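Local coordinates for protein piwi (Drosophila melanogaster, PDB 6KR6) that binds piRNAs and, in complex with them, represses transposable elements during meiosis, directing their methylation and silencing, at residues A[440-450]-A[498-509]; A[782-790]-A[802-810]. All coordinates share one frame; numbering follows the deposited sequence.

Interaction 1: A[440-450]-A[498-509]. With ZN (zinc ion), chain O; HG (mercury (II) ion), chain H.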
loop_
_atom_site.group_PDB
_atom_site.type_symbol
_atom_site.label_atom_id
_atom_site.label_comp_id
_atom_site.label_asym_id
_atom_site.label_seq_id
_atom_site.Cartn_x
_atom_site.Cartn_y
_atom_site.Cartn_z
ATOM N N ASP A 440 3.917 -31.969 -26.109
ATOM C CA ASP A 440 4.853 -31.525 -27.134
ATOM C C ASP A 440 6.205 -31.166 -26.535
ATOM O O ASP A 440 7.244 -31.405 -27.159
ATOM C CB ASP A 440 4.274 -30.317 -27.871
ATOM C CG ASP A 440 4.332 -30.457 -29.380
ATOM O OD1 ASP A 440 5.269 -31.103 -29.893
ATOM O OD2 ASP A 440 3.438 -29.912 -30.059
ATOM N N GLY A 441 6.210 -30.599 -25.329
ATOM C CA GLY A 441 7.436 -30.091 -24.753
ATOM C C GLY A 441 7.818 -28.777 -25.419
ATOM O O GLY A 441 7.007 -28.110 -26.066
ATOM N N LEU A 442 9.087 -28.406 -25.249
ATOM C CA LEU A 442 9.654 -27.253 -25.951
ATOM C C LEU A 442 9.966 -27.665 -27.390
ATOM O O LEU A 442 11.116 -27.735 -27.823
ATOM C CB LEU A 442 10.897 -26.740 -25.236
ATOM C CG LEU A 442 10.774 -25.707 -24.109
ATOM C CD1 LEU A 442 11.005 -24.296 -24.628
ATOM C CD2 LEU A 442 9.435 -25.796 -23.405
ATOM N N ASP A 443 8.897 -27.958 -28.135
ATOM C CA ASP A 443 9.056 -28.541 -29.464
ATOM C C ASP A 443 9.647 -27.545 -30.457
ATOM O O ASP A 443 10.353 -27.949 -31.388
ATOM C CB ASP A 443 7.709 -29.095 -29.947
ATOM C CG ASP A 443 7.409 -28.776 -31.399
ATOM O OD1 ASP A 443 6.461 -28.001 -31.647
ATOM O OD2 ASP A 443 8.107 -29.310 -32.290
ATOM N N ARG A 444 9.405 -26.249 -30.267
ATOM C CA ARG A 444 9.931 -25.248 -31.191
ATOM C C ARG A 444 10.134 -23.943 -30.436
ATOM O O ARG A 444 9.162 -23.334 -29.981
ATOM C CB ARG A 444 8.990 -25.050 -32.377
ATOM C CG ARG A 444 9.639 -25.270 -33.735
ATOM C CD ARG A 444 8.904 -24.506 -34.825
ATOM N NE ARG A 444 7.905 -25.317 -35.515
ATOM C CZ ARG A 444 8.049 -25.781 -36.751
ATOM N NH1 ARG A 444 9.152 -25.511 -37.436
ATOM N NH2 ARG A 444 7.090 -26.508 -37.307
ATOM N N TRP A 445 11.389 -23.512 -30.308
ATOM C CA TRP A 445 11.705 -22.212 -29.729
ATOM C C TRP A 445 13.032 -21.738 -30.309
ATOM O O TRP A 445 13.695 -22.454 -31.066
ATOM C CB TRP A 445 11.726 -22.266 -28.194
ATOM C CG TRP A 445 12.702 -23.235 -27.586
ATOM C CD1 TRP A 445 12.774 -24.578 -27.814
ATOM C CD2 TRP A 445 13.717 -22.941 -26.615
ATOM N NE1 TRP A 445 13.781 -25.134 -27.064
ATOM C CE2 TRP A 445 14.375 -24.151 -26.317
ATOM C CE3 TRP A 445 14.139 -21.770 -25.976
ATOM C CZ2 TRP A 445 15.431 -24.225 -25.413
ATOM C CZ3 TRP A 445 15.188 -21.846 -25.075
ATOM C CH2 TRP A 445 15.822 -23.065 -24.803
ATOM N N ALA A 446 13.409 -20.511 -29.962
ATOM C CA ALA A 446 14.617 -19.897 -30.494
ATOM C C ALA A 446 15.393 -19.235 -29.366
ATOM O O ALA A 446 14.841 -18.903 -28.314
ATOM C CB ALA A 446 14.292 -18.867 -31.585
ATOM N N VAL A 447 16.690 -19.048 -29.597
ATOM C CA VAL A 447 17.570 -18.369 -28.655
ATOM C C VAL A 447 18.393 -17.352 -29.431
ATOM O O VAL A 447 19.136 -17.721 -30.350
ATOM C CB VAL A 447 18.488 -19.345 -27.905
ATOM C CG1 VAL A 447 19.574 -18.580 -27.184
ATOM C CG2 VAL A 447 17.684 -20.173 -26.919
ATOM N N ILE A 448 18.263 -16.080 -29.055
ATOM C CA ILE A 448 18.962 -14.969 -29.689
ATOM C C ILE A 448 20.049 -14.484 -28.741
ATOM O O ILE A 448 19.774 -14.183 -27.573
ATOM C CB ILE A 448 17.994 -13.828 -30.046
ATOM C CG1 ILE A 448 16.856 -14.353 -30.924
ATOM C CG2 ILE A 448 18.731 -12.694 -30.739
ATOM C CD1 ILE A 448 15.832 -13.305 -31.288
ATOM N N ALA A 449 21.277 -14.404 -29.243
ATOM C CA ALA A 449 22.421 -14.028 -28.424
ATOM C C ALA A 449 23.506 -13.475 -29.336
ATOM O O ALA A 449 23.521 -13.772 -30.536
ATOM C CB ALA A 449 22.946 -15.230 -27.621
ATOM N N PRO A 450 24.418 -12.664 -28.806
ATOM C CA PRO A 450 25.533 -12.178 -29.624
ATOM C C PRO A 450 26.674 -13.185 -29.668
ATOM O O PRO A 450 26.786 -14.084 -28.835
ATOM C CB PRO A 450 25.959 -10.882 -28.924
ATOM C CG PRO A 450 25.384 -10.954 -27.534
ATOM C CD PRO A 450 24.492 -12.160 -27.425
ATOM N N CYS A 498 12.942 -14.197 -36.814
ATOM C CA CYS A 498 12.757 -15.515 -36.223
ATOM C C CYS A 498 11.281 -15.876 -36.089
ATOM O O CYS A 498 10.914 -17.048 -36.227
ATOM C CB CYS A 498 13.451 -15.572 -34.860
ATOM S SG CYS A 498 12.539 -16.460 -33.588
ATOM N N VAL A 499 10.426 -14.885 -35.811
ATOM C CA VAL A 499 9.003 -15.155 -35.600
ATOM C C VAL A 499 8.386 -15.853 -36.807
ATOM O O VAL A 499 7.420 -16.613 -36.666
ATOM C CB VAL A 499 8.267 -13.842 -35.250
ATOM C CG1 VAL A 499 6.759 -14.017 -35.323
ATOM C CG2 VAL A 499 8.658 -13.371 -33.858
ATOM N N ARG A 500 8.962 -15.654 -37.999
ATOM C CA ARG A 500 8.422 -16.266 -39.211
ATOM C C ARG A 500 8.308 -17.782 -39.092
ATOM O O ARG A 500 7.447 -18.387 -39.740
ATOM C CB ARG A 500 9.288 -15.896 -40.414
ATOM N N SER A 501 9.153 -18.413 -38.276
ATOM C CA SER A 501 9.083 -19.855 -38.074
ATOM C C SER A 501 8.062 -20.259 -37.017
ATOM O O SER A 501 7.929 -21.456 -36.737
ATOM C CB SER A 501 10.461 -20.402 -37.689
ATOM O OG SER A 501 10.868 -19.918 -36.422
ATOM N N ASP A 502 7.348 -19.296 -36.428
ATOM C CA ASP A 502 6.334 -19.523 -35.402
ATOM C C ASP A 502 6.901 -20.289 -34.213
ATOM O O ASP A 502 6.642 -21.492 -34.069
ATOM C CB ASP A 502 5.135 -20.270 -35.985
ATOM C CG ASP A 502 4.402 -19.462 -37.031
ATOM O OD1 ASP A 502 4.987 -18.494 -37.560
ATOM O OD2 ASP A 502 3.233 -19.788 -37.313
ATOM N N PRO A 503 7.669 -19.639 -33.343
ATOM C CA PRO A 503 8.211 -20.323 -32.168
ATOM C C PRO A 503 7.295 -20.216 -30.959
ATOM O O PRO A 503 6.586 -19.228 -30.758
ATOM C CB PRO A 503 9.526 -19.570 -31.922
ATOM C CG PRO A 503 9.207 -18.169 -32.343
ATOM C CD PRO A 503 8.208 -18.273 -33.480
ATOM N N LYS A 504 7.323 -21.271 -30.141
ATOM C CA LYS A 504 6.545 -21.261 -28.908
ATOM C C LYS A 504 7.114 -20.275 -27.897
ATOM O O LYS A 504 6.382 -19.792 -27.025
ATOM C CB LYS A 504 6.489 -22.661 -28.291
ATOM C CG LYS A 504 5.790 -23.716 -29.127
ATOM C CD LYS A 504 5.387 -24.895 -28.246
ATOM C CE LYS A 504 5.832 -26.229 -28.827
ATOM N NZ LYS A 504 5.069 -26.594 -30.049
ATOM N N LEU A 505 8.405 -19.967 -27.993
ATOM C CA LEU A 505 9.067 -19.132 -27.002
ATOM C C LEU A 505 10.365 -18.606 -27.596
ATOM O O LEU A 505 10.911 -19.178 -28.543
ATOM C CB LEU A 505 9.327 -19.914 -25.710
ATOM C CG LEU A 505 9.803 -19.150 -24.475
ATOM C CD1 LEU A 505 9.069 -19.648 -23.246
ATOM C CD2 LEU A 505 11.305 -19.300 -24.306
ATOM N N ILE A 506 10.845 -17.496 -27.036
ATOM C CA ILE A 506 12.085 -16.863 -27.474
ATOM C C ILE A 506 12.866 -16.435 -26.240
ATOM O O ILE A 506 12.407 -15.576 -25.479
ATOM C CB ILE A 506 11.829 -15.654 -28.391
ATOM C CG1 ILE A 506 11.227 -16.109 -29.722
ATOM C CG2 ILE A 506 13.112 -14.879 -28.623
ATOM C CD1 ILE A 506 10.902 -14.973 -30.665
ATOM N N LEU A 507 14.039 -17.028 -26.037
ATOM C CA LEU A 507 14.927 -16.652 -24.947
ATOM C C LEU A 507 16.024 -15.746 -25.491
ATOM O O LEU A 507 16.637 -16.056 -26.518
ATOM C CB LEU A 507 15.531 -17.888 -24.279
ATOM C CG LEU A 507 16.142 -17.712 -22.886
ATOM C CD1 LEU A 507 16.071 -19.024 -22.125
ATOM C CD2 LEU A 507 17.582 -17.224 -22.958
ATOM N N CYS A 508 16.270 -14.636 -24.802
ATOM C CA CYS A 508 17.240 -13.636 -25.235
ATOM C C CYS A 508 18.273 -13.425 -24.137
ATOM O O CYS A 508 17.926 -13.016 -23.024
ATOM C CB CYS A 508 16.551 -12.316 -25.584
ATOM S SG CYS A 508 15.498 -12.393 -27.048
ATOM N N LEU A 509 19.534 -13.702 -24.456
ATOM C CA LEU A 509 20.640 -13.479 -23.533
ATOM C C LEU A 509 21.129 -12.044 -23.698
ATOM O O LEU A 509 21.489 -11.631 -24.806
ATOM C CB LEU A 509 21.768 -14.476 -23.795
ATOM C CG LEU A 509 22.796 -14.680 -22.679
ATOM C CD1 LEU A 509 22.114 -15.178 -21.416
ATOM C CD2 LEU A 509 23.886 -15.646 -23.120
HETATM ZN ZN ZN O . 5.158 -29.350 -30.872
HETATM HG HG HG H . 12.215 -19.130 -34.157
#
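Lys504 reaches back along the loop 440-444. CB and CG lie against the carbonyl oxygen of Arg444, which also accepts the Lys504 N-H, with N and O 2.8 Å apart. A bend at chi3 brings CE to 3.5 Å from Gly441 O. A further bend at chi4 (-70°) turns NZ to Asp443, where it makes a salt bridge of 2.5 Å to OD1 on its anti lone pair. That same oxygen binds a zinc ion at 2.0 Å, alongside both carboxylate oxygens of Asp440, and Lys504 NZ borders the metal too. A methionine in place of Lys504 lacks the ammonium and would probably leave Asp443 OD1 to the zinc alone. Beyond this loop run neighbouring parallel strands of the four-stranded sheet of the MID domain, a Rossmann-like fold, with strand 479-483 on the other side of 446-450. Ala446 N bonds Leu505 O, Leu507 N bonds Ala446 O, and the ladder goes on to Leu509. On one face Leu507 CB sits at the edge of the Trp445 ring, 4.1 Å from CZ3. On the other, Ala446 CB meets Cys498 SG at 3.6 Å, beside a mercury ion held by Cys498, Ser501 and Gln479.

Interaction 2: A[782-790]-A[802-810]. With ZN (zinc ion), chain C; nucleotides of chain B.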
loop_
_atom_site.group_PDB
_atom_site.type_symbol
_atom_site.label_atom_id
_atom_site.label_comp_id
_atom_site.label_asym_id
_atom_site.label_seq_id
_atom_site.Cartn_x
_atom_site.Cartn_y
_atom_site.Cartn_z
ATOM N N GLN A 782 -1.039 -10.758 -6.980
ATOM C CA GLN A 782 0.358 -10.556 -7.347
ATOM C C GLN A 782 0.546 -10.658 -8.858
ATOM O O GLN A 782 1.351 -9.922 -9.442
ATOM C CB GLN A 782 1.241 -11.572 -6.621
ATOM C CG GLN A 782 2.733 -11.365 -6.826
ATOM C CD GLN A 782 3.311 -10.299 -5.915
ATOM O OE1 GLN A 782 2.893 -10.152 -4.766
ATOM N NE2 GLN A 782 4.282 -9.548 -6.425
ATOM N N TYR A 783 -0.196 -11.560 -9.507
ATOM C CA TYR A 783 -0.177 -11.634 -10.966
ATOM C C TYR A 783 -0.657 -10.331 -11.588
ATOM O O TYR A 783 -0.059 -9.834 -12.551
ATOM C CB TYR A 783 -1.044 -12.798 -11.447
ATOM C CG TYR A 783 -0.450 -14.176 -11.239
ATOM C CD1 TYR A 783 0.869 -14.446 -11.578
ATOM C CD2 TYR A 783 -1.215 -15.209 -10.710
ATOM C CE1 TYR A 783 1.408 -15.704 -11.393
ATOM C CE2 TYR A 783 -0.683 -16.468 -10.518
ATOM C CZ TYR A 783 0.628 -16.709 -10.861
ATOM O OH TYR A 783 1.159 -17.963 -10.671
ATOM N N ALA A 784 -1.745 -9.769 -11.056
ATOM C CA ALA A 784 -2.260 -8.509 -11.577
ATOM C C ALA A 784 -1.250 -7.386 -11.391
ATOM O O ALA A 784 -1.049 -6.572 -12.300
ATOM C CB ALA A 784 -3.583 -8.157 -10.901
ATOM N N LYS A 785 -0.603 -7.326 -10.224
ATOM C CA LYS A 785 0.410 -6.296 -10.012
ATOM C C LYS A 785 1.576 -6.471 -10.974
ATOM O O LYS A 785 2.068 -5.492 -11.548
ATOM C CB LYS A 785 0.907 -6.307 -8.565
ATOM C CG LYS A 785 1.628 -5.019 -8.172
ATOM C CD LYS A 785 2.430 -5.159 -6.885
ATOM C CE LYS A 785 3.839 -5.664 -7.159
ATOM N NZ LYS A 785 4.691 -5.596 -5.937
ATOM N N LYS A 786 2.026 -7.713 -11.171
ATOM C CA LYS A 786 3.122 -7.978 -12.098
ATOM C C LYS A 786 2.769 -7.519 -13.508
ATOM O O LYS A 786 3.551 -6.817 -14.161
ATOM C CB LYS A 786 3.460 -9.470 -12.089
ATOM C CG LYS A 786 4.690 -9.850 -12.903
ATOM C CD LYS A 786 5.968 -9.648 -12.104
ATOM C CE LYS A 786 7.203 -9.983 -12.929
ATOM N NZ LYS A 786 7.452 -8.965 -13.986
ATOM N N LEU A 787 1.584 -7.899 -13.991
ATOM C CA LEU A 787 1.196 -7.555 -15.355
ATOM C C LEU A 787 1.013 -6.050 -15.519
ATOM O O LEU A 787 1.463 -5.468 -16.516
ATOM C CB LEU A 787 -0.078 -8.308 -15.737
ATOM C CG LEU A 787 -0.695 -8.059 -17.116
ATOM C CD1 LEU A 787 0.332 -8.205 -18.228
ATOM C CD2 LEU A 787 -1.861 -9.010 -17.340
ATOM N N ALA A 788 0.366 -5.398 -14.548
ATOM C CA ALA A 788 0.161 -3.957 -14.643
ATOM C C ALA A 788 1.487 -3.208 -14.611
ATOM O O ALA A 788 1.683 -2.247 -15.364
ATOM C CB ALA A 788 -0.755 -3.481 -13.516
ATOM N N THR A 789 2.413 -3.632 -13.744
ATOM C CA THR A 789 3.722 -2.994 -13.686
ATOM C C THR A 789 4.489 -3.200 -14.986
ATOM O O THR A 789 5.143 -2.274 -15.480
ATOM C CB THR A 789 4.518 -3.536 -12.498
ATOM O OG1 THR A 789 3.832 -3.227 -11.279
ATOM C CG2 THR A 789 5.909 -2.921 -12.458
ATOM N N LEU A 790 4.412 -4.404 -15.561
ATOM C CA LEU A 790 5.075 -4.646 -16.838
ATOM C C LEU A 790 4.518 -3.740 -17.927
ATOM O O LEU A 790 5.276 -3.189 -18.734
ATOM C CB LEU A 790 4.927 -6.111 -17.244
ATOM C CG LEU A 790 5.508 -6.454 -18.619
ATOM C CD1 LEU A 790 7.030 -6.431 -18.592
ATOM C CD2 LEU A 790 4.992 -7.795 -19.112
ATOM N N ALA A 802 -3.828 -12.851 -27.979
ATOM C CA ALA A 802 -3.560 -14.276 -28.137
ATOM C C ALA A 802 -2.954 -14.894 -26.885
ATOM O O ALA A 802 -3.043 -16.114 -26.704
ATOM C CB ALA A 802 -2.632 -14.510 -29.331
ATOM N N LEU A 803 -2.351 -14.084 -26.017
ATOM C CA LEU A 803 -1.669 -14.561 -24.824
ATOM C C LEU A 803 -2.572 -14.581 -23.596
ATOM O O LEU A 803 -2.066 -14.566 -22.468
ATOM C CB LEU A 803 -0.439 -13.694 -24.554
ATOM C CG LEU A 803 0.411 -13.388 -25.789
ATOM C CD1 LEU A 803 1.402 -12.263 -25.524
ATOM C CD2 LEU A 803 1.130 -14.643 -26.249
ATOM N N GLU A 804 -3.894 -14.623 -23.791
ATOM C CA GLU A 804 -4.825 -14.491 -22.672
ATOM C C GLU A 804 -4.661 -15.608 -21.647
ATOM O O GLU A 804 -4.921 -15.397 -20.457
ATOM C CB GLU A 804 -6.264 -14.468 -23.187
ATOM C CG GLU A 804 -6.698 -13.148 -23.797
ATOM C CD GLU A 804 -8.077 -13.221 -24.430
ATOM O OE1 GLU A 804 -8.749 -12.171 -24.522
ATOM O OE2 GLU A 804 -8.493 -14.330 -24.830
ATOM N N LYS A 805 -4.237 -16.794 -22.079
ATOM C CA LYS A 805 -4.177 -17.960 -21.205
ATOM C C LYS A 805 -2.759 -18.306 -20.769
ATOM O O LYS A 805 -2.542 -19.379 -20.196
ATOM C CB LYS A 805 -4.817 -19.165 -21.897
ATOM C CG LYS A 805 -6.319 -19.053 -22.092
ATOM C CD LYS A 805 -7.048 -19.119 -20.762
ATOM C CE LYS A 805 -6.599 -20.323 -19.947
ATOM N NZ LYS A 805 -6.671 -21.591 -20.728
ATOM N N LYS A 806 -1.792 -17.429 -21.013
ATOM C CA LYS A 806 -0.399 -17.706 -20.715
ATOM C C LYS A 806 0.130 -16.701 -19.702
ATOM O O LYS A 806 -0.341 -15.562 -19.630
ATOM C CB LYS A 806 0.447 -17.667 -21.992
ATOM C CG LYS A 806 -0.089 -18.562 -23.099
ATOM C CD LYS A 806 0.767 -18.493 -24.352
ATOM C CE LYS A 806 0.262 -19.465 -25.410
ATOM N NZ LYS A 806 1.125 -19.473 -26.622
ATOM N N PHE A 807 1.107 -17.137 -18.911
ATOM C CA PHE A 807 1.767 -16.275 -17.930
ATOM C C PHE A 807 2.931 -15.516 -18.556
ATOM O O PHE A 807 4.048 -15.512 -18.040
ATOM C CB PHE A 807 2.238 -17.102 -16.741
ATOM C CG PHE A 807 1.156 -17.420 -15.754
ATOM C CD1 PHE A 807 0.508 -16.407 -15.068
ATOM C CD2 PHE A 807 0.805 -18.731 -15.489
ATOM C CE1 PHE A 807 -0.481 -16.693 -14.151
ATOM C CE2 PHE A 807 -0.184 -19.024 -14.571
ATOM C CZ PHE A 807 -0.826 -18.002 -13.901
ATOM N N TYR A 808 2.660 -14.854 -19.684
ATOM C CA TYR A 808 3.717 -14.201 -20.450
ATOM C C TYR A 808 4.412 -13.103 -19.655
ATOM O O TYR A 808 5.589 -12.813 -19.897
ATOM C CB TYR A 808 3.143 -13.636 -21.753
ATOM C CG TYR A 808 1.986 -12.668 -21.579
ATOM C CD1 TYR A 808 0.712 -13.124 -21.268
ATOM C CD2 TYR A 808 2.165 -11.301 -21.755
ATOM C CE1 TYR A 808 -0.347 -12.247 -21.115
ATOM C CE2 TYR A 808 1.110 -10.416 -21.607
ATOM C CZ TYR A 808 -0.143 -10.895 -21.286
ATOM O OH TYR A 808 -1.197 -10.020 -21.138
ATOM N N TYR A 809 3.714 -12.495 -18.700
ATOM C CA TYR A 809 4.227 -11.337 -17.981
ATOM C C TYR A 809 5.103 -11.698 -16.789
ATOM O O TYR A 809 5.532 -10.791 -16.067
ATOM C CB TYR A 809 3.061 -10.461 -17.514
ATOM C CG TYR A 809 1.906 -11.250 -16.938
ATOM C CD1 TYR A 809 1.847 -11.544 -15.581
ATOM C CD2 TYR A 809 0.875 -11.702 -17.752
ATOM C CE1 TYR A 809 0.792 -12.265 -15.052
ATOM C CE2 TYR A 809 -0.181 -12.425 -17.233
ATOM C CZ TYR A 809 -0.219 -12.702 -15.883
ATOM O OH TYR A 809 -1.272 -13.421 -15.365
ATOM N N LEU A 810 5.385 -12.976 -16.560
ATOM C CA LEU A 810 6.172 -13.372 -15.395
ATOM C C LEU A 810 7.668 -13.118 -15.581
ATOM O O LEU A 810 8.415 -13.063 -14.605
ATOM C CB LEU A 810 5.929 -14.846 -15.062
ATOM C CG LEU A 810 4.564 -15.179 -14.455
ATOM C CD1 LEU A 810 4.547 -16.607 -13.933
ATOM C CD2 LEU A 810 4.212 -14.191 -13.351
ATOM O OXT LEU A 810 8.171 -12.960 -16.692
HETATM ZN ZN ZN C . 10.404 -13.011 -15.558
ATOM O OP3 U B 1 11.721 -13.374 -17.420
ATOM P P U B 1 11.601 -11.994 -17.935
ATOM O OP1 U B 1 11.197 -12.069 -19.360
ATOM O OP2 U B 1 10.739 -11.248 -16.988
ATOM O "O5'" U B 1 13.045 -11.323 -17.897
ATOM C "C5'" U B 1 13.662 -10.978 -16.660
ATOM C "C4'" U B 1 15.136 -10.709 -16.832
ATOM O "O4'" U B 1 15.322 -9.388 -17.410
ATOM C "C3'" U B 1 15.964 -10.736 -15.547
ATOM O "O3'" U B 1 17.240 -11.311 -15.818
ATOM C "C2'" U B 1 16.130 -9.256 -15.214
ATOM O "O2'" U B 1 17.273 -8.954 -14.442
ATOM C "C1'" U B 1 16.207 -8.634 -16.605
ATOM N N1 U B 1 15.794 -7.222 -16.646
ATOM C C2 U B 1 16.508 -6.370 -17.465
ATOM O O2 U B 1 17.437 -6.746 -18.159
ATOM N N3 U B 1 16.086 -5.062 -17.455
ATOM C C4 U B 1 15.051 -4.528 -16.717
ATOM O O4 U B 1 14.792 -3.327 -16.816
ATOM C C5 U B 1 14.368 -5.472 -15.885
ATOM C C6 U B 1 14.757 -6.753 -15.876
#
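Leu810 O, one oxygen of the C-terminal carboxylate, binds a zinc ion at 2.2 Å and accepts a hydrogen bond from Asn770, while Lys786 CE lies 3.7 Å away. The ammonium end of that lysine makes a weak hydrogen bond, NZ to Tyr809 O at 3.4 Å. Tyr809 buries more surface against 782-790 than any other residue of 802-810. Its chi1 of 43° sets CG between the backbone N and the carbonyl carbon, which turns the ring broadside to the helix: Leu787 CB makes a CH-pi contact over one face, 3.8 Å from the centroid and 16° off the normal. Lys786 CG comes in at the ring edge, and Leu790 CD2 closes on Tyr809 CB at 3.7 Å. Tyr783 takes Phe807 CE1 over the centre of one face, with the two ring planes inclined at 31°. Leu810 CD2 meets the same tyrosine in its plane, 3.7 Å from CE1, and the hydroxyl of Tyr783 is bonded to Tyr769 N. Away from the carboxylate the contact is almost wholly apolar. The zinc also takes Leu810 OXT, Gln556, two phosphate oxygens of U1 of chain B and a further phosphate of the RNA. With Leu810 OXT 3.1 Å from OP2 of U1, the cation probably offsets the charge of two anionic groups, consistent with the magnesium predicted here and with the 5'-phosphate pocket of Argonautes.

In the fold
From the N terminus, the chain first meets interaction 1, where residues 498-509 return to 440-450 after helix 454-471, strand 479-483 and helix 488-499; the contact closes that excursion and joins two strands of the MID sheet. Much later, past the PIWI strands, interaction 2 closes a short loop of 11 residues as the C-terminal tail folds back onto helix 779-795. The two contacts follow in series, neither nesting nor crossing. The centres of interactions 1 and 2 lie 20 Å apart; the nearest atoms of interactions 1 and 2 are about 5 Å apart, without touching. The side chain of Leu505 is about 10 Å from that of Leu810, so the C-terminal tail comes near the MID domain.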